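Putative transcriptional regulator, sugar-binding family (Arthrobacter aurescens, PDB 3NZE) probably acts as a DNA-binding transcriptional regulator of the SorC family that responds to a sugar ligand through its sugar-binding domain. Local coordinates at residues S152-V158 with V223-V229. Sequence-based numbering, arbitrary orientation. Where two conformers were deposited one is given.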
loop_
_atom_site.group_PDB
_atom_site.type_symbol
_atom_site.label_atom_id
_atom_site.label_comp_id
_atom_site.label_asym_id
_atom_site.label_seq_id
_atom_site.Cartn_x
_atom_site.Cartn_y
_atom_site.Cartn_z
ATOM N N SER A 152 -3.465 -14.391 1.240
ATOM C CA SER A 152 -2.366 -14.956 2.026
ATOM C C SER A 152 -1.365 -13.858 2.375
ATOM O O SER A 152 -0.817 -13.824 3.485
ATOM C CB SER A 152 -1.645 -16.049 1.226
ATOM O OG SER A 152 -2.528 -16.786 0.391
ATOM N N ILE A 153 -1.110 -12.985 1.406
ATOM C CA ILE A 153 -0.221 -11.846 1.616
ATOM C C ILE A 153 -0.826 -10.575 1.022
ATOM O O ILE A 153 -1.677 -10.628 0.121
ATOM C CB ILE A 153 1.228 -12.075 1.067
ATOM C CG1 ILE A 153 1.291 -11.938 -0.453
ATOM C CG2 ILE A 153 1.792 -13.424 1.536
ATOM C CD1 ILE A 153 2.710 -12.123 -1.016
ATOM N N ALA A 154 -0.433 -9.429 1.571
ATOM C CA ALA A 154 -0.904 -8.131 1.077
ATOM C C ALA A 154 0.323 -7.292 0.793
ATOM O O ALA A 154 1.271 -7.319 1.563
ATOM C CB ALA A 154 -1.776 -7.435 2.117
ATOM N N ILE A 155 0.315 -6.555 -0.313
ATOM C CA ILE A 155 1.450 -5.705 -0.654
ATOM C C ILE A 155 0.935 -4.319 -0.931
ATOM O O ILE A 155 0.008 -4.157 -1.724
ATOM C CB ILE A 155 2.182 -6.204 -1.917
ATOM C CG1 ILE A 155 2.476 -7.702 -1.811
ATOM C CG2 ILE A 155 3.476 -5.411 -2.126
ATOM C CD1 ILE A 155 2.994 -8.336 -3.103
ATOM N N PHE A 156 1.534 -3.317 -0.298
ATOM C CA PHE A 156 0.998 -1.962 -0.382
ATOM C C PHE A 156 2.012 -0.881 -0.068
ATOM O O PHE A 156 2.969 -1.098 0.679
ATOM C CB PHE A 156 -0.208 -1.785 0.548
ATOM C CG PHE A 156 0.045 -2.211 1.981
ATOM C CD1 PHE A 156 0.587 -1.325 2.905
ATOM C CD2 PHE A 156 -0.276 -3.492 2.390
ATOM C CE1 PHE A 156 0.804 -1.716 4.228
ATOM C CE2 PHE A 156 -0.068 -3.894 3.715
ATOM C CZ PHE A 156 0.472 -3.000 4.632
ATOM N N GLY A 157 1.767 0.303 -0.624
ATOM C CA GLY A 157 2.466 1.502 -0.210
ATOM C C GLY A 157 1.625 2.260 0.811
ATOM O O GLY A 157 0.625 1.750 1.321
ATOM N N VAL A 158 2.033 3.486 1.117
ATOM C CA VAL A 158 1.340 4.286 2.122
ATOM C C VAL A 158 1.133 5.701 1.601
ATOM O O VAL A 158 2.083 6.341 1.137
ATOM C CB VAL A 158 2.155 4.364 3.433
ATOM C CG1 VAL A 158 1.410 5.179 4.492
ATOM C CG2 VAL A 158 2.436 2.965 3.969
ATOM N N VAL A 223 -4.162 -10.841 7.800
ATOM C CA VAL A 223 -3.435 -11.424 6.687
ATOM C C VAL A 223 -2.053 -11.837 7.196
ATOM O O VAL A 223 -1.451 -11.149 8.027
ATOM C CB VAL A 223 -3.326 -10.438 5.519
ATOM C CG1 VAL A 223 -2.456 -11.015 4.394
ATOM C CG2 VAL A 223 -4.705 -10.099 4.996
ATOM N N ARG A 224 -1.555 -12.968 6.712
ATOM C CA ARG A 224 -0.327 -13.535 7.271
ATOM C C ARG A 224 0.922 -12.656 7.136
ATOM O O ARG A 224 1.614 -12.395 8.121
ATOM C CB ARG A 224 -0.052 -14.918 6.699
ATOM C CG ARG A 224 0.873 -15.702 7.600
ATOM C CD ARG A 224 1.271 -17.015 6.990
ATOM N NE ARG A 224 2.334 -16.834 6.020
ATOM C CZ ARG A 224 2.151 -16.922 4.712
ATOM N NH1 ARG A 224 3.169 -16.749 3.883
ATOM N NH2 ARG A 224 0.945 -17.196 4.244
ATOM N N ARG A 225 1.218 -12.225 5.919
ATOM C CA ARG A 225 2.318 -11.306 5.678
ATOM C C ARG A 225 1.784 -10.051 4.988
ATOM O O ARG A 225 1.031 -10.134 4.014
ATOM C CB ARG A 225 3.408 -11.957 4.811
ATOM C CG ARG A 225 4.070 -13.213 5.417
ATOM C CD ARG A 225 4.897 -12.904 6.670
ATOM N NE ARG A 225 6.211 -12.316 6.392
ATOM C CZ ARG A 225 7.335 -13.012 6.199
ATOM N NH1 ARG A 225 7.322 -14.341 6.234
ATOM N NH2 ARG A 225 8.481 -12.378 5.970
ATOM N N ARG A 226 2.193 -8.891 5.497
ATOM C CA ARG A 226 1.796 -7.609 4.932
ATOM C C ARG A 226 3.058 -6.823 4.608
ATOM O O ARG A 226 3.794 -6.407 5.506
ATOM C CB ARG A 226 0.919 -6.821 5.909
ATOM C CG ARG A 226 -0.493 -7.374 6.052
ATOM C CD ARG A 226 -0.649 -8.191 7.302
ATOM N NE ARG A 226 -0.388 -7.400 8.505
ATOM C CZ ARG A 226 -0.360 -7.908 9.728
ATOM N NH1 ARG A 226 -0.096 -7.124 10.768
ATOM N NH2 ARG A 226 -0.587 -9.200 9.912
ATOM N N ILE A 227 3.312 -6.635 3.321
ATOM C CA ILE A 227 4.567 -6.035 2.873
ATOM C C ILE A 227 4.288 -4.589 2.531
ATOM O O ILE A 227 3.517 -4.294 1.616
ATOM C CB ILE A 227 5.162 -6.743 1.633
ATOM C CG1 ILE A 227 5.520 -8.199 1.945
ATOM C CG2 ILE A 227 6.433 -6.059 1.176
ATOM C CD1 ILE A 227 4.365 -9.145 1.939
ATOM N N CYS A 228 4.915 -3.701 3.291
ATOM C CA CYS A 228 4.683 -2.271 3.196
ATOM C C CYS A 228 5.909 -1.609 2.587
ATOM O O CYS A 228 7.032 -1.786 3.077
ATOM C CB CYS A 228 4.422 -1.724 4.604
ATOM S SG CYS A 228 4.147 0.051 4.660
ATOM N N VAL A 229 5.708 -0.840 1.517
ATOM C CA VAL A 229 6.837 -0.268 0.788
ATOM C C VAL A 229 6.703 1.237 0.781
ATOM O O VAL A 229 5.692 1.760 0.336
ATOM C CB VAL A 229 6.889 -0.747 -0.671
ATOM C CG1 VAL A 229 8.124 -0.171 -1.354
ATOM C CG2 VAL A 229 6.873 -2.283 -0.742
HETATM O O HOH W 1 -3.315 -14.892 5.339
HETATM O O HOH W 2 4.444 4.069 -0.370
#
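The Phe156 ring lies across the neighbouring strand, one face over Ile227 O and Cys228 CA, its edge against Arg226 CB. Its chi1 of 52° sets CG between backbone N and carbonyl carbon, bringing Phe156 CE1 to 3.6 Å from Cys228 CB. Cys228 SG, 4.9 Å from the ring centroid, makes an oblique sulfur-aromatic contact and also meets Val158 CG2 at 3.4 Å. Replacing Phe156 by alanine is likely to open a gap over Ile227 O and to leave Cys228 SG and Arg226 CB without their aromatic neighbour. The strands run parallel, 9° apart, joined by four backbone hydrogen bonds: Ala154 N to Arg225 O, Ile227 N to Ala154 O (2.8 Å, nearly straight), Phe156 N to Ile227 O and Val229 N to Phe156 O. Beyond the last, a water bridges Val158 N and Val229 O. Arg226, bent at chi2 and chi3, turns back to give NH2 to Val223 O at 2.8 Å, in the guanidinium plane, while NE and NH1 donate hydrogen bonds to Leu247 O and Gly246 O. On the sheet face opposite Phe156 and Cys228, Ile155 and Ile227 pack on Ile50 of helix 35-50; the pair sits between parallel strands 59-62 and 250-254, consistent with a Rossmann-like sugar-binding domain.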